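Local coordinates for Lmo1340 protein (Listeria monocytogenes, PDB 4NLM) that is of unknown function but is a surface protein, probably a lipoprotein, with a YqgU-like six-bladed beta-propeller domain, at residues Trp53-Leu61 with Glu72-Lys81; Pro98-Tyr106 with Thr115-Asp123. All blocks are in the same frame, centred on the assembly; numbering follows the deposited sequence.

Contact 1 (Trp53-Leu61 with Glu72-Lys81)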
loop_
_atom_site.group_PDB
_atom_site.type_symbol
_atom_site.label_atom_id
_atom_site.label_comp_id
_atom_site.label_asym_id
_atom_site.label_seq_id
_atom_site.Cartn_x
_atom_site.Cartn_y
_atom_site.Cartn_z
ATOM N N TRP A 53 5.737 8.124 -3.386
ATOM C CA TRP A 53 7.049 8.622 -3.711
ATOM C C TRP A 53 7.500 8.144 -5.091
ATOM O O TRP A 53 7.250 7.009 -5.485
ATOM C CB TRP A 53 8.089 8.092 -2.717
ATOM C CG TRP A 53 7.867 8.594 -1.317
ATOM C CD1 TRP A 53 7.346 7.892 -0.281
ATOM C CD2 TRP A 53 8.243 9.851 -0.809
ATOM N NE1 TRP A 53 7.351 8.648 0.858
ATOM C CE2 TRP A 53 7.861 9.878 0.550
ATOM C CE3 TRP A 53 8.835 10.980 -1.360
ATOM C CZ2 TRP A 53 8.089 10.982 1.365
ATOM C CZ3 TRP A 53 9.014 12.076 -0.578
ATOM C CH2 TRP A 53 8.651 12.070 0.784
ATOM N N LEU A 54 8.203 9.028 -5.786
ATOM C CA LEU A 54 8.933 8.651 -7.012
ATOM C C LEU A 54 10.438 8.621 -6.829
ATOM O O LEU A 54 11.135 7.943 -7.596
ATOM C CB LEU A 54 8.574 9.585 -8.162
ATOM C CG LEU A 54 7.122 9.527 -8.628
ATOM C CD1 LEU A 54 6.893 10.546 -9.717
ATOM C CD2 LEU A 54 6.748 8.143 -9.087
ATOM N N SER A 55 10.935 9.345 -5.822
ATOM C CA SER A 55 12.361 9.412 -5.515
ATOM C C SER A 55 12.463 9.985 -4.116
ATOM O O SER A 55 11.462 10.345 -3.530
ATOM C CB SER A 55 13.079 10.332 -6.492
ATOM O OG SER A 55 12.854 11.704 -6.250
ATOM N N LYS A 56 13.681 10.159 -3.610
ATOM C CA LYS A 56 13.830 10.697 -2.264
ATOM C C LYS A 56 13.301 12.123 -2.156
ATOM O O LYS A 56 13.007 12.585 -1.057
ATOM C CB LYS A 56 15.265 10.637 -1.752
ATOM C CG LYS A 56 16.223 11.484 -2.516
ATOM C CD LYS A 56 17.620 11.364 -1.938
ATOM C CE LYS A 56 18.608 12.154 -2.758
ATOM N NZ LYS A 56 19.969 12.111 -2.154
ATOM N N ASP A 57 13.246 12.834 -3.277
ATOM C CA ASP A 57 12.777 14.216 -3.220
ATOM C C ASP A 57 11.606 14.521 -4.111
ATOM O O ASP A 57 11.352 15.697 -4.400
ATOM C CB ASP A 57 13.884 15.230 -3.452
ATOM C CG ASP A 57 14.534 15.097 -4.774
ATOM O OD1 ASP A 57 14.157 14.218 -5.529
ATOM O OD2 ASP A 57 15.488 15.871 -5.049
ATOM N N SER A 58 10.829 13.514 -4.514
ATOM C CA SER A 58 9.696 13.802 -5.388
ATOM C C SER A 58 8.594 12.793 -5.234
ATOM O O SER A 58 8.838 11.657 -4.811
ATOM C CB SER A 58 10.131 13.908 -6.834
ATOM O OG SER A 58 10.541 12.636 -7.302
ATOM N N VAL A 59 7.383 13.238 -5.600
ATOM C CA VAL A 59 6.191 12.445 -5.452
ATOM C C VAL A 59 5.397 12.457 -6.757
ATOM O O VAL A 59 5.614 13.303 -7.614
ATOM C CB VAL A 59 5.296 12.951 -4.304
ATOM C CG1 VAL A 59 6.080 12.869 -3.008
ATOM C CG2 VAL A 59 4.730 14.349 -4.582
ATOM N N LEU A 60 4.502 11.478 -6.865
ATOM C CA LEU A 60 3.533 11.412 -7.952
ATOM C C LEU A 60 2.237 12.144 -7.545
ATOM O O LEU A 60 1.600 11.724 -6.624
ATOM C CB LEU A 60 3.249 9.950 -8.316
ATOM C CG LEU A 60 2.242 9.719 -9.435
ATOM C CD1 LEU A 60 2.686 10.379 -10.706
ATOM C CD2 LEU A 60 1.985 8.241 -9.632
ATOM N N LEU A 61 1.983 13.219 -8.261
ATOM C CA LEU A 61 0.834 14.102 -8.024
ATOM C C LEU A 61 -0.241 13.873 -9.053
ATOM O O LEU A 61 0.009 13.912 -10.244
ATOM C CB LEU A 61 1.325 15.548 -8.111
ATOM C CG LEU A 61 0.274 16.621 -7.999
ATOM C CD1 LEU A 61 -0.481 16.607 -6.670
ATOM C CD2 LEU A 61 0.857 18.004 -8.263
ATOM N N GLU A 72 1.801 14.079 -12.553
ATOM C CA GLU A 72 3.037 14.839 -12.578
ATOM C C GLU A 72 4.010 14.353 -11.509
ATOM O O GLU A 72 3.592 13.854 -10.459
ATOM C CB GLU A 72 2.741 16.332 -12.292
ATOM C CG GLU A 72 1.905 17.047 -13.343
ATOM C CD GLU A 72 1.440 18.414 -12.890
ATOM O OE1 GLU A 72 0.790 18.470 -11.845
ATOM O OE2 GLU A 72 1.712 19.402 -13.596
ATOM N N GLU A 73 5.304 14.552 -11.787
ATOM C CA GLU A 73 6.309 14.413 -10.736
ATOM C C GLU A 73 6.447 15.785 -10.090
ATOM O O GLU A 73 6.660 16.751 -10.785
ATOM C CB GLU A 73 7.625 13.927 -11.304
ATOM C CG GLU A 73 8.721 13.775 -10.244
ATOM C CD GLU A 73 9.925 13.065 -10.757
ATOM O OE1 GLU A 73 10.085 13.065 -11.983
ATOM O OE2 GLU A 73 10.718 12.548 -9.934
ATOM N N LEU A 74 6.340 15.838 -8.768
ATOM C CA LEU A 74 6.434 17.074 -7.995
ATOM C C LEU A 74 7.626 16.989 -7.061
ATOM O O LEU A 74 7.702 16.080 -6.261
ATOM C CB LEU A 74 5.171 17.269 -7.174
ATOM C CG LEU A 74 5.246 18.409 -6.141
ATOM C CD1 LEU A 74 5.362 19.771 -6.800
ATOM C CD2 LEU A 74 4.048 18.356 -5.226
ATOM N N ASN A 75 8.551 17.935 -7.194
ATOM C CA ASN A 75 9.710 17.976 -6.300
ATOM C C ASN A 75 9.263 18.572 -4.962
ATOM O O ASN A 75 8.602 19.602 -4.956
ATOM C CB ASN A 75 10.816 18.829 -6.934
ATOM C CG ASN A 75 12.089 18.834 -6.127
ATOM O OD1 ASN A 75 12.170 19.428 -5.050
ATOM N ND2 ASN A 75 13.094 18.157 -6.634
ATOM N N ILE A 76 9.613 17.920 -3.859
ATOM C CA ILE A 76 9.136 18.330 -2.536
ATOM C C ILE A 76 9.853 19.525 -1.937
ATOM O O ILE A 76 9.381 20.070 -0.935
ATOM C CB ILE A 76 9.185 17.167 -1.532
ATOM C CG1 ILE A 76 10.633 16.845 -1.127
ATOM C CG2 ILE A 76 8.479 15.926 -2.067
ATOM C CD1 ILE A 76 10.762 15.687 -0.152
ATOM N N TYR A 77 10.968 19.917 -2.548
ATOM C CA TYR A 77 11.767 21.031 -2.037
ATOM C C TYR A 77 11.682 22.305 -2.861
ATOM O O TYR A 77 11.748 23.396 -2.301
ATOM C CB TYR A 77 13.253 20.635 -1.928
ATOM C CG TYR A 77 13.525 19.493 -0.981
ATOM C CD1 TYR A 77 13.192 19.596 0.366
ATOM C CD2 TYR A 77 14.113 18.314 -1.417
ATOM C CE1 TYR A 77 13.436 18.560 1.245
ATOM C CE2 TYR A 77 14.369 17.274 -0.537
ATOM C CZ TYR A 77 14.020 17.401 0.786
ATOM O OH TYR A 77 14.266 16.371 1.665
ATOM N N ASN A 78 11.519 22.187 -4.169
ATOM C CA ASN A 78 11.551 23.371 -5.009
ATOM C C ASN A 78 10.305 23.614 -5.864
ATOM O O ASN A 78 10.297 24.516 -6.701
ATOM C CB ASN A 78 12.845 23.352 -5.836
ATOM C CG ASN A 78 12.882 22.201 -6.820
ATOM O OD1 ASN A 78 11.848 21.773 -7.300
ATOM N ND2 ASN A 78 14.080 21.693 -7.117
ATOM N N GLU A 79 9.287 22.769 -5.685
ATOM C CA GLU A 79 7.972 22.926 -6.330
ATOM C C GLU A 79 7.971 22.679 -7.819
ATOM O O GLU A 79 6.962 22.911 -8.464
ATOM C CB GLU A 79 7.377 24.311 -6.035
ATOM C CG GLU A 79 7.342 24.681 -4.555
ATOM C CD GLU A 79 6.903 26.120 -4.330
ATOM O OE1 GLU A 79 6.224 26.704 -5.199
ATOM O OE2 GLU A 79 7.252 26.687 -3.280
ATOM N N LYS A 80 9.062 22.178 -8.384
ATOM C CA LYS A 80 9.062 21.927 -9.820
ATOM C C LYS A 80 8.171 20.741 -10.161
ATOM O O LYS A 80 8.204 19.714 -9.484
ATOM C CB LYS A 80 10.469 21.668 -10.363
ATOM C CG LYS A 80 10.503 21.700 -11.894
ATOM C CD LYS A 80 11.888 21.595 -12.496
ATOM C CE LYS A 80 11.825 21.750 -14.010
ATOM N NZ LYS A 80 13.149 21.557 -14.662
ATOM N N LYS A 81 7.411 20.898 -11.235
ATOM C CA LYS A 81 6.533 19.853 -11.738
ATOM C C LYS A 81 6.987 19.380 -13.099
ATOM O O LYS A 81 7.473 20.148 -13.921
ATOM C CB LYS A 81 5.105 20.382 -11.859
ATOM C CG LYS A 81 4.446 20.663 -10.522
ATOM C CD LYS A 81 3.062 21.278 -10.670
ATOM C CE LYS A 81 2.449 21.687 -9.349
ATOM N NZ LYS A 81 1.168 22.409 -9.536
HETATM O O HOH W 1 14.771 13.943 0.650
HETATM O O HOH W 2 15.846 18.290 -5.244
#

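Contact 2 (Pro98-Tyr106 with Thr115-Asp123)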
loop_
_atom_site.group_PDB
_atom_site.type_symbol
_atom_site.label_atom_id
_atom_site.label_comp_id
_atom_site.label_asym_id
_atom_site.label_seq_id
_atom_site.Cartn_x
_atom_site.Cartn_y
_atom_site.Cartn_z
ATOM N N PRO A 98 7.489 -1.227 -7.860
ATOM C CA PRO A 98 8.421 -1.396 -6.754
ATOM C C PRO A 98 9.806 -0.783 -7.012
ATOM O O PRO A 98 10.471 -0.414 -6.055
ATOM C CB PRO A 98 8.503 -2.928 -6.640
ATOM C CG PRO A 98 7.159 -3.405 -7.103
ATOM C CD PRO A 98 6.857 -2.495 -8.239
ATOM N N ASP A 99 10.202 -0.662 -8.275
ATOM C CA ASP A 99 11.500 -0.097 -8.627
ATOM C C ASP A 99 11.374 1.388 -9.010
ATOM O O ASP A 99 12.366 1.983 -9.461
ATOM C CB ASP A 99 12.204 -0.929 -9.731
ATOM C CG ASP A 99 11.441 -0.960 -11.055
ATOM O OD1 ASP A 99 10.353 -0.393 -11.150
ATOM O OD2 ASP A 99 11.928 -1.590 -12.017
ATOM N N TYR A 100 10.188 1.981 -8.808
ATOM C CA TYR A 100 9.970 3.398 -9.085
ATOM C C TYR A 100 10.228 3.800 -10.550
ATOM O O TYR A 100 10.579 4.917 -10.848
ATOM C CB TYR A 100 10.798 4.282 -8.125
ATOM C CG TYR A 100 10.567 4.036 -6.646
ATOM C CD1 TYR A 100 9.520 4.632 -5.961
ATOM C CD2 TYR A 100 11.408 3.196 -5.941
ATOM C CE1 TYR A 100 9.335 4.418 -4.617
ATOM C CE2 TYR A 100 11.227 2.978 -4.585
ATOM C CZ TYR A 100 10.190 3.597 -3.933
ATOM O OH TYR A 100 10.073 3.375 -2.575
ATOM N N ARG A 101 10.041 2.896 -11.474
ATOM C CA ARG A 101 10.296 3.172 -12.885
ATOM C C ARG A 101 9.028 3.278 -13.710
ATOM O O ARG A 101 9.042 3.921 -14.740
ATOM C CB ARG A 101 11.163 2.076 -13.494
ATOM C CG ARG A 101 12.595 2.071 -12.974
ATOM C CD ARG A 101 13.469 0.988 -13.610
ATOM N NE ARG A 101 14.668 0.738 -12.809
ATOM C CZ ARG A 101 15.473 -0.313 -12.949
ATOM N NH1 ARG A 101 15.224 -1.248 -13.861
ATOM N NH2 ARG A 101 16.532 -0.439 -12.158
ATOM N N ASN A 102 7.955 2.640 -13.248
ATOM C CA ASN A 102 6.701 2.617 -13.979
ATOM C C ASN A 102 5.516 2.899 -13.086
ATOM O O ASN A 102 5.595 2.786 -11.882
ATOM C CB ASN A 102 6.469 1.209 -14.560
ATOM C CG ASN A 102 7.506 0.803 -15.584
ATOM O OD1 ASN A 102 7.668 1.471 -16.607
ATOM N ND2 ASN A 102 8.197 -0.267 -15.331
ATOM N N ILE A 103 4.408 3.200 -13.739
ATOM C CA ILE A 103 3.122 3.357 -13.112
ATOM C C ILE A 103 2.166 2.326 -13.726
ATOM O O ILE A 103 2.255 2.046 -14.916
ATOM C CB ILE A 103 2.551 4.755 -13.396
ATOM C CG1 ILE A 103 3.369 5.825 -12.677
ATOM C CG2 ILE A 103 1.090 4.845 -12.956
ATOM C CD1 ILE A 103 3.075 7.239 -13.125
ATOM N N LEU A 104 1.307 1.739 -12.889
ATOM C CA LEU A 104 0.157 0.985 -13.344
ATOM C C LEU A 104 -1.041 1.905 -13.243
ATOM O O LEU A 104 -1.287 2.505 -12.185
ATOM C CB LEU A 104 -0.108 -0.194 -12.442
ATOM C CG LEU A 104 -1.469 -0.847 -12.559
ATOM C CD1 LEU A 104 -1.628 -1.581 -13.855
ATOM C CD2 LEU A 104 -1.701 -1.780 -11.397
ATOM N N LEU A 105 -1.754 2.052 -14.347
ATOM C CA LEU A 105 -2.994 2.799 -14.369
ATOM C C LEU A 105 -4.096 1.862 -14.799
ATOM O O LEU A 105 -4.037 1.264 -15.882
ATOM C CB LEU A 105 -2.926 3.958 -15.365
ATOM C CG LEU A 105 -4.198 4.784 -15.502
ATOM C CD1 LEU A 105 -4.564 5.447 -14.192
ATOM C CD2 LEU A 105 -3.991 5.801 -16.603
ATOM N N TYR A 106 -5.110 1.741 -13.952
ATOM C CA TYR A 106 -6.306 0.991 -14.276
ATOM C C TYR A 106 -7.404 2.032 -14.416
ATOM O O TYR A 106 -7.712 2.751 -13.451
ATOM C CB TYR A 106 -6.611 -0.021 -13.187
ATOM C CG TYR A 106 -7.846 -0.869 -13.392
ATOM C CD1 TYR A 106 -8.163 -1.429 -14.631
ATOM C CD2 TYR A 106 -8.727 -1.099 -12.340
ATOM C CE1 TYR A 106 -9.265 -2.220 -14.802
ATOM C CE2 TYR A 106 -9.835 -1.895 -12.516
ATOM C CZ TYR A 106 -10.111 -2.440 -13.743
ATOM O OH TYR A 106 -11.253 -3.222 -13.936
ATOM N N THR A 115 -9.017 -0.591 -19.119
ATOM C CA THR A 115 -7.697 -0.917 -19.569
ATOM C C THR A 115 -6.789 -0.861 -18.381
ATOM O O THR A 115 -6.914 0.017 -17.505
ATOM C CB THR A 115 -7.217 0.141 -20.598
ATOM O OG1 THR A 115 -8.139 0.282 -21.687
ATOM C CG2 THR A 115 -5.886 -0.187 -21.148
HETATM N N MSE A 116 -5.826 -1.783 -18.367
HETATM C CA MSE A 116 -4.688 -1.722 -17.452
HETATM C C MSE A 116 -3.513 -1.365 -18.318
HETATM O O MSE A 116 -3.228 -2.065 -19.288
HETATM C CB MSE A 116 -4.353 -3.013 -16.767
HETATM C CG MSE A 116 -5.374 -3.700 -15.936
HETATM SE SE MSE A 116 -4.724 -5.548 -15.562
HETATM C CE MSE A 116 -6.445 -5.756 -14.652
ATOM N N ARG A 117 -2.861 -0.252 -17.997
ATOM C CA ARG A 117 -1.682 0.212 -18.705
ATOM C C ARG A 117 -0.476 0.335 -17.802
ATOM O O ARG A 117 -0.621 0.755 -16.642
ATOM C CB ARG A 117 -1.891 1.602 -19.287
ATOM C CG ARG A 117 -2.939 1.694 -20.368
ATOM C CD ARG A 117 -3.035 3.118 -20.877
ATOM N NE ARG A 117 -3.999 3.241 -21.960
ATOM C CZ ARG A 117 -5.290 3.509 -21.789
ATOM N NH1 ARG A 117 -6.096 3.608 -22.839
ATOM N NH2 ARG A 117 -5.773 3.690 -20.566
ATOM N N ILE A 118 0.700 -0.003 -18.333
ATOM C CA ILE A 118 1.944 0.251 -17.648
ATOM C C ILE A 118 2.576 1.441 -18.376
ATOM O O ILE A 118 2.757 1.398 -19.600
ATOM C CB ILE A 118 2.899 -0.946 -17.703
ATOM C CG1 ILE A 118 2.214 -2.205 -17.175
ATOM C CG2 ILE A 118 4.200 -0.638 -16.958
ATOM C CD1 ILE A 118 1.684 -2.116 -15.770
ATOM N N ILE A 119 2.893 2.493 -17.625
ATOM C CA ILE A 119 3.411 3.721 -18.177
ATOM C C ILE A 119 4.777 4.012 -17.614
ATOM O O ILE A 119 4.967 3.966 -16.395
ATOM C CB ILE A 119 2.477 4.870 -17.812
ATOM C CG1 ILE A 119 1.096 4.623 -18.451
ATOM C CG2 ILE A 119 3.024 6.223 -18.251
ATOM C CD1 ILE A 119 -0.049 5.388 -17.856
ATOM N N ALA A 120 5.734 4.321 -18.489
ATOM C CA ALA A 120 7.085 4.645 -18.024
ATOM C C ALA A 120 7.137 6.025 -17.411
ATOM O O ALA A 120 6.677 6.990 -18.001
ATOM C CB ALA A 120 8.100 4.535 -19.161
ATOM N N LEU A 121 7.732 6.114 -16.229
ATOM C CA LEU A 121 7.839 7.400 -15.566
ATOM C C LEU A 121 8.747 8.387 -16.273
ATOM O O LEU A 121 8.503 9.597 -16.213
ATOM C CB LEU A 121 8.324 7.201 -14.133
ATOM C CG LEU A 121 7.237 6.654 -13.196
ATOM C CD1 LEU A 121 7.852 6.040 -11.956
ATOM C CD2 LEU A 121 6.272 7.780 -12.859
ATOM N N ASN A 122 9.781 7.903 -16.959
ATOM C CA ASN A 122 10.727 8.858 -17.531
ATOM C C ASN A 122 10.190 9.656 -18.714
ATOM O O ASN A 122 10.560 10.817 -18.885
ATOM C CB ASN A 122 12.080 8.223 -17.830
ATOM C CG ASN A 122 12.015 7.062 -18.806
ATOM O OD1 ASN A 122 10.971 6.717 -19.349
ATOM N ND2 ASN A 122 13.158 6.430 -19.011
ATOM N N ASP A 123 9.312 9.056 -19.514
ATOM C CA ASP A 123 8.773 9.776 -20.657
ATOM C C ASP A 123 7.263 9.661 -20.867
ATOM O O ASP A 123 6.755 10.191 -21.853
ATOM C CB ASP A 123 9.528 9.378 -21.940
ATOM C CG ASP A 123 9.346 7.917 -22.313
ATOM O OD1 ASP A 123 8.534 7.211 -21.695
ATOM O OD2 ASP A 123 10.010 7.471 -23.281
HETATM O O HOH W 3 10.988 5.177 -16.210
HETATM O O HOH W 4 -5.364 2.651 -18.153
#

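Contact 1 (Trp53-Leu61 with Glu72-Lys81)
Ser58 and Glu73 form a direct polar side-chain link between strands 58-61 and 72-75. Ser58 OG donates to Glu73 OE2 at 2.6 Å, using the anti lone pair of that oxygen. The extended chain of Glu73 reaches across from CG anti to its backbone N (chi1 179°). Its other oxygen, OE1, is in a salt bridge with Arg82, fixing both ends of the carboxylate. Near it, Ser55 OG donates to Asp57 OD1.

Val59 and Leu74 exchange two N-H...O bonds, and Leu61 and Glu72 exchange two more. Past the paired strands, Ile76 N donates to Asp57 O at 2.9 Å.

One water joins Lys56 O to Tyr77 OH. Another accepts from Asn75 ND2 and donates to Asp57 OD2.

On the face of Val59, Leu61 and Leu74, Val59 CG2 lies alongside Leu74 CB at 3.9 Å. Beyond strand 72-75, Ile76 CD1 meets the edge of the Trp53 ring at CZ3, 4.0 Å away, the two side chains crossing at about a right angle. Leu54 CD1 rests on Glu73 CG at 3.7 Å.

Asn75 OD1 accepts from Tyr77 N, an Asx turn, and from Asn78 N, an Asx motif. The classic bulge of Leu54 and Ser55 opposite Ser58 lies between strands 47-55 and 58-65; the Asx turn leads to strand 81-87. Strands 58-65 and 68-75 form the inner hairpin of a four-stranded antiparallel propeller blade.

Contact 2 (Pro98-Tyr106 with Thr115-Asp123)
Ile103 and Leu121 meet at about a right angle. Ile103 CD1 lies only 3.3 Å from Leu121 CD2, tighter than usual for two carbons, but Ile103 has two deposited conformers, so the closeness is doubtful. The other branch of Leu121 turns to the loop before strand 102-106, where CD1 lies 3.2 Å from Tyr100 O. Leu121 CG sits anti to its carbonyl carbon (chi1 -75°), and the fork of the side chain spans loop and strand.

Ile103, Leu105, Arg117 and Ile119 share one face of the hairpin. Ile119 CD1 reaches over to Leu105 CB at 4.1 Å, the two chains lying at a slant. In the conformer described here, the guanidinium of Arg117 has Thr115 CG2 over one face, 3.8 Å above its plane. It pairs with Glu89, and a water links its NH2 to Leu105 O. A second conformer was also modelled, so this placement is not unique.

Asn102, Leu104, Tyr106, Met116 and Ile118 share the opposite face. Leu104 CD1 meets Ile118 CD1 at 3.9 Å. Ile118 CG2 lies 3.8 Å from Asn102 CB. Tyr106 and Met116, a selenomethionine, touch through CD1 and CG at 3.8 Å, while Thr115 O lies at the edge of the tyrosine ring.

The backbone holds these pairs in register. Ile103 and Ile119 exchange two hydrogen bonds, as do Leu105 and Arg117, and Leu121 N donates to Arg101 O at 3.0 Å.

Strands 102-108 and 114-120 are the inner pair of a four-stranded antiparallel blade. Strand 90-96 flanks the first and strand 126-132 the second. Ile103 and Leu105 pack on Val94. From the next blade, Phe139 touches Leu104 and Met116 and meets the Tyr106 ring edge-to-face.

How the contacts relate
From the N terminus, strand 47-55 leads into contact 1, which closes the hairpin of strands 58-65 and 68-75. Strand 81-87 completes that blade, and strand 90-96 begins the next. Contact 2 then closes the hairpin of strands 102-108 and 114-120. The two contacts follow one another in series and neither nest nor cross. Each joins the middle strands of its own blade, and their centres are about 16 Å apart. The blades touch directly: Leu54 CD2 lies 3.7 Å from Leu121 CD1, and the Tyr100 ring lies against Trp53 O. Arg82 connects them further, pairing with Glu73 and donating to Leu121 O.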